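Local atomic coordinates of chitin binding domain (Burkholderia pseudomallei, PDB entry 3UAM), a protein that probably binds chitin and belongs to the AA10 family of lytic polysaccharide monooxygenases, whose members cleave chitin or cellulose by oxidation. Residues H21-T26 and G43-L48; T130-K135 and P151-V156. One frame throughout, in Å; residues are numbered along the deposited sequence.

Contact 1. Residues H21-T26 and G43-L48; sequences HGRVIT and GQVNEL
His21 and Asn46 each turn CG anti to the carbonyl carbon (chi1 -81° in His21), and the imidazole comes to rest on Asn46. Asn46 CB lies over one ring face, off centre, 3.3 Å from His21 CG, a CH-pi contact. At the ring edge, His21 NE2 donates to Glu47 OE2 at 2.7 Å; the acceptor lies in the ring plane and uses its anti lone pair. His21 ND1 is buried and has no partner in the model. Arg23 CG sits between backbone N and carbonyl carbon (chi1 70°), and the chain runs extended to NE. Arg23 NH1 meets a lone pair of Asn46 OD1 at 2.9 Å, guanidinium and amide standing nearly perpendicular (83°). Asn46 ND2 bonds to Phe42 O, which fixes the flip of the amide. On the backbone, Gly22 N donates to Asn46 O at 3.2 Å. One water donates to Gly22 O (2.8 Å) and Val45 O (2.9 Å) and accepts from Leu48 N. His21 probably corresponds to the N-terminal histidine of the copper-binding brace in AA10 relatives; in this construct other residues precede it. Helix 42-45 and the turn after it pack beside strand 21-26, which pairs with strand 113-121 through Ser121 and Ser119; helix 30-36 touches Arg23 and Val45, and Gln209 of strand 205-215 bonds to Val24 N.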
ATOM      1  N   HIS A  21     -10.812   7.996   2.209  1.00 14.00           N
ATOM      2  CA  HIS A  21      -9.525   7.962   2.878  1.00 12.86           C
ATOM      3  C   HIS A  21      -9.205   6.575   3.308  1.00 11.32           C
ATOM      4  O   HIS A  21     -10.100   5.832   3.719  1.00 10.93           O
ATOM      5  CB  HIS A  21      -9.595   8.797   4.144  1.00 13.46           C
ATOM      6  CG  HIS A  21      -9.437  10.262   3.920  1.00 14.19           C
ATOM      7  ND1 HIS A  21      -9.648  11.159   4.900  1.00 15.38           N
ATOM      8  CD2 HIS A  21      -9.062  10.974   2.792  1.00 14.37           C
ATOM      9  CE1 HIS A  21      -9.393  12.393   4.427  1.00 16.01           C
ATOM     10  NE2 HIS A  21      -9.036  12.271   3.126  1.00 15.80           N
ATOM     11  N   GLY A  22      -7.925   6.237   3.246  1.00 10.01           N
ATOM     12  CA  GLY A  22      -7.428   4.980   3.781  1.00  9.12           C
ATOM     13  C   GLY A  22      -5.949   5.099   4.097  1.00  8.51           C
ATOM     14  O   GLY A  22      -5.214   5.746   3.343  1.00  8.20           O
ATOM     15  N   ARG A  23      -5.521   4.482   5.207  1.00  8.02           N
ATOM     16  CA  ARG A  23      -4.098   4.428   5.574  1.00  7.69           C
ATOM     17  C   ARG A  23      -3.810   3.244   6.499  1.00  7.36           C
ATOM     18  O   ARG A  23      -4.722   2.680   7.101  1.00  7.24           O
ATOM     19  CB  ARG A  23      -3.667   5.732   6.244  1.00  8.23           C
ATOM     20  CG  ARG A  23      -4.266   5.923   7.625  1.00  8.74           C
ATOM     21  CD  ARG A  23      -4.110   7.328   8.155  1.00  9.44           C
ATOM     22  NE  ARG A  23      -4.690   7.403   9.488  1.00  9.96           N
ATOM     23  CZ  ARG A  23      -5.998   7.416   9.755  1.00 10.29           C
ATOM     24  NH1 ARG A  23      -6.923   7.427   8.792  1.00 10.09           N
ATOM     25  NH2 ARG A  23      -6.383   7.444  11.018  1.00 10.90           N
ATOM     26  N   VAL A  24      -2.539   2.869   6.601  1.00  7.00           N
ATOM     27  CA  VAL A  24      -2.099   1.907   7.598  1.00  6.96           C
ATOM     28  C   VAL A  24      -1.661   2.646   8.858  1.00  7.51           C
ATOM     29  O   VAL A  24      -0.646   3.349   8.879  1.00  7.51           O
ATOM     30  CB  VAL A  24      -0.973   1.018   7.058  1.00  6.60           C
ATOM     31  CG1 VAL A  24      -0.344   0.206   8.183  1.00  6.77           C
ATOM     32  CG2 VAL A  24      -1.531   0.118   5.961  1.00  6.10           C
ATOM     33  N   ILE A  25      -2.435   2.466   9.919  1.00  8.15           N
ATOM     34  CA  ILE A  25      -2.192   3.177  11.154  1.00  8.88           C
ATOM     35  C   ILE A  25      -1.204   2.444  12.052  1.00  9.37           C
ATOM     36  O   ILE A  25      -0.521   3.097  12.846  1.00 10.04           O
ATOM     37  CB  ILE A  25      -3.500   3.527  11.914  1.00  9.41           C
ATOM     38  CG1 ILE A  25      -4.332   2.285  12.260  1.00  9.44           C
ATOM     39  CG2 ILE A  25      -4.314   4.528  11.101  1.00  9.43           C
ATOM     40  CD1 ILE A  25      -5.355   2.537  13.363  1.00 10.18           C
ATOM     41  N   THR A  26      -1.146   1.115  11.977  1.00  9.38           N
ATOM     42  CA  THR A  26      -0.139   0.357  12.740  1.00  9.88           C
ATOM     43  C   THR A  26       0.259  -0.921  11.993  1.00  9.41           C
ATOM     44  O   THR A  26      -0.568  -1.553  11.331  1.00  9.21           O
ATOM     45  CB  THR A  26      -0.591  -0.001  14.168  1.00 10.92           C
ATOM     46  OG1 THR A  26      -1.925  -0.464  14.129  1.00 11.39           O
ATOM     47  CG2 THR A  26      -0.543   1.216  15.135  1.00 11.73           C
ATOM     48  N   GLY A  43      -5.519  14.678   5.389  1.00 14.21           N
ATOM     49  CA  GLY A  43      -5.979  14.311   4.044  1.00 13.50           C
ATOM     50  C   GLY A  43      -4.863  13.653   3.238  1.00 12.49           C
ATOM     51  O   GLY A  43      -5.018  12.565   2.667  1.00 11.72           O
ATOM     52  N   GLN A  44      -3.716  14.315   3.220  1.00 12.38           N
ATOM     53  CA  GLN A  44      -2.548  13.850   2.476  1.00 11.60           C
ATOM     54  C   GLN A  44      -2.115  12.420   2.827  1.00 10.54           C
ATOM     55  O   GLN A  44      -1.848  11.623   1.929  1.00  9.72           O
ATOM     56  CB  GLN A  44      -1.383  14.825   2.702  1.00 12.24           C
ATOM     57  CG  GLN A  44      -1.571  16.176   2.002  1.00 13.09           C
ATOM     58  CD  GLN A  44      -0.447  17.155   2.302  1.00 13.81           C
ATOM     59  OE1 GLN A  44       0.177  17.092   3.358  1.00 14.35           O
ATOM     60  NE2 GLN A  44      -0.173  18.054   1.370  1.00 14.21           N
ATOM     61  N   VAL A  45      -2.030  12.095   4.123  1.00 10.40           N
ATOM     62  CA  VAL A  45      -1.658  10.745   4.582  0.50  9.80           C
ATOM     63  C   VAL A  45      -2.626   9.687   4.057  1.00  9.24           C
ATOM     64  O   VAL A  45      -2.231   8.553   3.769  1.00  8.72           O
ATOM     65  CB  VAL A  45      -1.641  10.656   6.126  0.50 10.05           C
ATOM     66  CG1 VAL A  45      -1.431   9.217   6.594  0.50  9.53           C
ATOM     67  CG2 VAL A  45      -0.547  11.550   6.684  0.50 10.70           C
ATOM     68  N   ASN A  46      -3.895  10.081   3.955  1.00  9.49           N
ATOM     69  CA  ASN A  46      -5.015   9.203   3.590  1.00  9.26           C
ATOM     70  C   ASN A  46      -5.386   9.173   2.084  1.00  9.23           C
ATOM     71  O   ASN A  46      -6.354   8.493   1.697  1.00  8.80           O
ATOM     72  CB  ASN A  46      -6.259   9.662   4.353  1.00  9.80           C
ATOM     73  CG  ASN A  46      -6.281   9.174   5.786  1.00  9.87           C
ATOM     74  OD1 ASN A  46      -6.419   7.981   6.024  1.00  9.51           O
ATOM     75  ND2 ASN A  46      -6.095  10.079   6.741  1.00 10.26           N
ATOM     76  N   GLU A  47      -4.614   9.887   1.255  1.00  9.42           N
ATOM     77  CA  GLU A  47      -4.923  10.048  -0.161  1.00  9.56           C
ATOM     78  C   GLU A  47      -3.692   9.744  -1.042  1.00  9.04           C
ATOM     79  O   GLU A  47      -3.428  10.449  -2.021  1.00  9.09           O
ATOM     80  CB  GLU A  47      -5.441  11.460  -0.430  1.00 10.71           C
ATOM     81  CG  GLU A  47      -6.816  11.728   0.138  1.00 11.60           C
ATOM     82  CD  GLU A  47      -7.227  13.197   0.107  1.00 12.97           C
ATOM     83  OE1 GLU A  47      -6.710  13.986  -0.708  1.00 13.75           O
ATOM     84  OE2 GLU A  47      -8.096  13.584   0.918  1.00 14.22           O
ATOM     85  N   LEU A  48      -2.978   8.671  -0.700  1.00  8.23           N
ATOM     86  CA  LEU A  48      -1.856   8.212  -1.482  1.00  7.96           C
ATOM     87  C   LEU A  48      -2.434   7.257  -2.534  1.00  7.81           C
ATOM     88  O   LEU A  48      -2.212   6.047  -2.512  1.00  7.09           O
ATOM     89  CB  LEU A  48      -0.795   7.576  -0.589  1.00  7.50           C
ATOM     90  CG  LEU A  48      -0.236   8.486   0.524  1.00  7.84           C
ATOM     91  CD1 LEU A  48       0.863   7.770   1.301  1.00  7.55           C
ATOM     92  CD2 LEU A  48       0.250   9.848  -0.011  1.00  8.22           C
TER
HETATM   93  O   HOH W   1      -3.261   6.862   1.663  1.00  4.61           O

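Contact 2. Residues T130-K135 and P151-V156; sequences TYWITK and PDPLKV
The Trp132 indole carries Pro153 CB and Thr130 CG2 on one face, both displaced from the centre of the whole indole. Pro153 CB stands 4.0 Å from the centroid of the six-membered ring of Trp132 and 13° off its normal, a CH-pi contact, while Pro153 CD touches Trp132 CZ3 at the rim. Pro151 O lies in the indole plane at the edge, 3.4 Å from Trp132 CZ3. Although the CB of Trp132 points away from 151-156, the far end of the indole reaches the two prolines. Thr130 CG2 also touches Pro153 CB at 3.6 Å. Phe54 meets the indole edge-to-face, and Trp132 NE1 bonds to a glycerol, probably from the crystallisation liquor. The Tyr131 ring has Lys155 O at its edge and meets Phe183, the planes at about 50°; its OH bonds to His181 ND1 and Trp118 NE1. Strand 155-158 joins 126-133 as an antiparallel neighbour in the beta-sandwich expected of this family. Thr130 and Val156 form a non-hydrogen-bonded pair on one face of the sheet; Tyr131 and Lys155, a hydrogen-bonded pair, lie on the other, the side of strand 179-184. Tyr131 N donates to Lys155 O at 2.8 Å. In return, Tyr131 O takes two weak bonds, from Leu154 N at 2.7 Å and Lys155 N at 3.3 Å, a classic beta bulge. Leu154 CB lies loosely against Ile133 CG2, and the Leu154 side chain reaches Phe183 and Leu194. Beyond the bulge a water takes over the bridging: it accepts from Ile133 N at 2.9 Å and lies 2.8 Å from Asp152 O, to which it can donate.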
ATOM      1  N   THR A 130      -3.063  -6.182  -0.639  1.00  5.26           N
ATOM      2  CA  THR A 130      -1.882  -6.925  -1.020  1.00  5.56           C
ATOM      3  C   THR A 130      -0.696  -6.356  -0.238  1.00  5.50           C
ATOM      4  O   THR A 130      -0.648  -5.134   0.012  1.00  5.26           O
ATOM      5  CB  THR A 130      -1.582  -6.775  -2.519  1.00  5.81           C
ATOM      6  OG1 THR A 130      -2.648  -7.351  -3.294  1.00  6.25           O
ATOM      7  CG2 THR A 130      -0.329  -7.549  -2.843  1.00  6.31           C
ATOM      8  N   TYR A 131       0.213  -7.238   0.172  1.00  5.64           N
ATOM      9  CA  TYR A 131       1.411  -6.850   0.892  1.00  5.73           C
ATOM     10  C   TYR A 131       2.635  -7.353   0.132  1.00  6.02           C
ATOM     11  O   TYR A 131       2.779  -8.528  -0.098  1.00  6.29           O
ATOM     12  CB  TYR A 131       1.377  -7.376   2.316  1.00  5.87           C
ATOM     13  CG  TYR A 131       0.178  -6.849   3.073  1.00  5.74           C
ATOM     14  CD1 TYR A 131       0.255  -5.639   3.749  1.00  5.65           C
ATOM     15  CD2 TYR A 131      -1.033  -7.533   3.081  1.00  5.73           C
ATOM     16  CE1 TYR A 131      -0.827  -5.130   4.431  1.00  5.64           C
ATOM     17  CE2 TYR A 131      -2.120  -7.030   3.775  1.00  5.78           C
ATOM     18  CZ  TYR A 131      -2.010  -5.813   4.444  1.00  5.64           C
ATOM     19  OH  TYR A 131      -3.064  -5.246   5.132  1.00  5.77           O
ATOM     20  N   TRP A 132       3.504  -6.426  -0.230  1.00  6.09           N
ATOM     21  CA  TRP A 132       4.710  -6.681  -1.010  1.00  6.51           C
ATOM     22  C   TRP A 132       5.933  -6.397  -0.170  1.00  6.61           C
ATOM     23  O   TRP A 132       5.939  -5.450   0.635  1.00  6.36           O
ATOM     24  CB  TRP A 132       4.747  -5.758  -2.251  1.00  6.65           C
ATOM     25  CG  TRP A 132       3.514  -5.816  -3.127  1.00  6.77           C
ATOM     26  CD1 TRP A 132       2.369  -5.021  -3.052  1.00  6.56           C
ATOM     27  CD2 TRP A 132       3.265  -6.744  -4.248  1.00  7.15           C
ATOM     28  NE1 TRP A 132       1.466  -5.383  -4.048  1.00  6.81           N
ATOM     29  CE2 TRP A 132       1.947  -6.415  -4.777  1.00  7.04           C
ATOM     30  CE3 TRP A 132       3.983  -7.770  -4.832  1.00  7.66           C
ATOM     31  CZ2 TRP A 132       1.381  -7.122  -5.830  1.00  7.32           C
ATOM     32  CZ3 TRP A 132       3.408  -8.471  -5.894  1.00  7.94           C
ATOM     33  CH2 TRP A 132       2.141  -8.135  -6.396  1.00  7.71           C
ATOM     34  N   ILE A 133       6.993  -7.173  -0.381  1.00  6.87           N
ATOM     35  CA  ILE A 133       8.179  -7.097   0.451  1.00  7.18           C
ATOM     36  C   ILE A 133       9.407  -6.978  -0.468  1.00  7.63           C
ATOM     37  O   ILE A 133       9.485  -7.622  -1.538  1.00  7.70           O
ATOM     38  CB  ILE A 133       8.307  -8.327   1.385  1.00  7.49           C
ATOM     39  CG1 ILE A 133       9.463  -8.160   2.371  1.00  7.89           C
ATOM     40  CG2 ILE A 133       8.512  -9.602   0.579  1.00  7.87           C
ATOM     41  CD1 ILE A 133       9.255  -7.135   3.450  1.00  7.68           C
ATOM     42  N   THR A 134      10.349  -6.144  -0.030  1.00  7.86           N
ATOM     43  CA  THR A 134      11.592  -5.939  -0.733  1.00  8.49           C
ATOM     44  C   THR A 134      12.407  -7.223  -0.707  1.00  9.30           C
ATOM     45  O   THR A 134      12.325  -8.030   0.221  1.00  9.38           O
ATOM     46  CB  THR A 134      12.410  -4.763  -0.145  1.00  8.61           C
ATOM     47  OG1 THR A 134      12.434  -4.846   1.297  1.00  8.58           O
ATOM     48  CG2 THR A 134      11.817  -3.419  -0.553  1.00  8.11           C
ATOM     49  N   LYS A 135      13.189  -7.409  -1.751  1.00 10.06           N
ATOM     50  CA  LYS A 135      14.053  -8.565  -1.873  1.00 11.03           C
ATOM     51  C   LYS A 135      15.240  -8.442  -0.924  1.00 11.66           C
ATOM     52  O   LYS A 135      15.684  -7.321  -0.604  1.00 11.34           O
ATOM     53  CB  LYS A 135      14.616  -8.661  -3.291  1.00 11.75           C
ATOM     54  CG  LYS A 135      13.603  -8.715  -4.422  1.00 11.52           C
ATOM     55  CD  LYS A 135      14.353  -8.810  -5.747  1.00 12.36           C
ATOM     56  CE  LYS A 135      13.385  -8.837  -6.932  1.00 12.19           C
ATOM     57  NZ  LYS A 135      14.094  -8.538  -8.207  1.00 12.90           N
ATOM     58  N   PRO A 151       8.556 -10.466  -6.744  1.00 11.71           N
ATOM     59  CA  PRO A 151       7.455 -10.517  -7.697  1.00 11.70           C
ATOM     60  C   PRO A 151       6.191 -11.189  -7.122  1.00 11.52           C
ATOM     61  O   PRO A 151       5.083 -10.899  -7.557  1.00 11.31           O
ATOM     62  CB  PRO A 151       8.048 -11.298  -8.893  1.00 12.56           C
ATOM     63  CG  PRO A 151       9.149 -12.117  -8.317  1.00 13.22           C
ATOM     64  CD  PRO A 151       9.708 -11.277  -7.189  1.00 12.83           C
ATOM     65  N   ASP A 152       6.361 -12.042  -6.126  1.00 11.81           N
ATOM     66  CA  ASP A 152       5.232 -12.668  -5.463  1.00 11.89           C
ATOM     67  C   ASP A 152       4.895 -11.910  -4.182  1.00 10.55           C
ATOM     68  O   ASP A 152       5.755 -11.656  -3.361  1.00 10.50           O
ATOM     69  CB  ASP A 152       5.526 -14.131  -5.147  1.00 13.29           C
ATOM     70  CG  ASP A 152       5.730 -14.953  -6.395  1.00 14.98           C
ATOM     71  OD1 ASP A 152       5.219 -14.584  -7.490  1.00 16.39           O
ATOM     72  OD2 ASP A 152       6.420 -15.968  -6.301  1.00 16.70           O
ATOM     73  N   PRO A 153       3.622 -11.559  -4.010  1.00  9.52           N
ATOM     74  CA  PRO A 153       3.278 -10.822  -2.796  1.00  8.73           C
ATOM     75  C   PRO A 153       3.551 -11.664  -1.551  1.00  8.70           C
ATOM     76  O   PRO A 153       3.482 -12.886  -1.590  1.00  9.03           O
ATOM     77  CB  PRO A 153       1.785 -10.510  -2.960  1.00  8.45           C
ATOM     78  CG  PRO A 153       1.288 -11.413  -4.047  1.00  8.83           C
ATOM     79  CD  PRO A 153       2.465 -11.823  -4.877  1.00  9.39           C
ATOM     80  N   LEU A 154       3.905 -10.992  -0.463  1.00  8.13           N
ATOM     81  CA  LEU A 154       4.044 -11.666   0.821  1.00  8.22           C
ATOM     82  C   LEU A 154       2.682 -12.212   1.257  1.00  8.02           C
ATOM     83  O   LEU A 154       2.584 -13.339   1.713  1.00  8.25           O
ATOM     84  CB  LEU A 154       4.610 -10.704   1.874  1.00  7.99           C
ATOM     85  CG  LEU A 154       4.713 -11.247   3.303  1.00  8.24           C
ATOM     86  CD1 LEU A 154       5.597 -12.511   3.328  1.00  8.98           C
ATOM     87  CD2 LEU A 154       5.233 -10.137   4.203  1.00  8.01           C
ATOM     88  N   LYS A 155       1.628 -11.425   1.060  1.00  7.46           N
ATOM     89  CA  LYS A 155       0.283 -11.846   1.433  1.00  7.48           C
ATOM     90  C   LYS A 155      -0.784 -11.100   0.624  1.00  6.88           C
ATOM     91  O   LYS A 155      -0.622  -9.925   0.293  1.00  6.42           O
ATOM     92  CB  LYS A 155       0.067 -11.630   2.930  1.00  7.73           C
ATOM     93  CG  LYS A 155      -1.269 -12.150   3.443  1.00  8.04           C
ATOM     94  CD  LYS A 155      -1.144 -13.559   3.945  1.00  8.91           C
ATOM     95  CE  LYS A 155      -2.468 -14.047   4.476  1.00  9.23           C
ATOM     96  NZ  LYS A 155      -2.234 -15.471   4.802  1.00 10.26           N
ATOM     97  N   VAL A 156      -1.855 -11.809   0.283  1.00  6.94           N
ATOM     98  CA  VAL A 156      -2.968 -11.208  -0.437  1.00  6.64           C
ATOM     99  C   VAL A 156      -4.236 -11.563   0.340  1.00  6.71           C
ATOM    100  O   VAL A 156      -4.383 -12.709   0.772  1.00  7.10           O
ATOM    101  CB  VAL A 156      -3.079 -11.759  -1.877  1.00  6.80           C
ATOM    102  CG1 VAL A 156      -4.239 -11.110  -2.613  1.00  6.55           C
ATOM    103  CG2 VAL A 156      -1.774 -11.559  -2.667  1.00  6.94           C
TER
HETATM  104  O   HOH W   2       6.472  -9.037  -2.605  1.00  6.28           O

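Overall arrangement
From the N terminus, strand 21-26 comes first, and contact 1 closes a loop of 16 residues, half of them helical, by bringing the turn after helix 42-45 back beside it. The chain then runs on through strand 113-121 into 126-133, and contact 2 closes a loop of 15 residues without helix or strand by adding strand 155-158. The two loops follow in series, neither nested nor crossed. The centres of contact 1 and contact 2 are about 20 Å apart, on opposite sides of the chain's centre; the nearest atoms of contacts 1 and 2 are about 6 Å apart. Contact 1 ties helix 42-45 and the turn after it to the edge strand 21-26 of the three-stranded sheet, and contact 2 extends the mixed one.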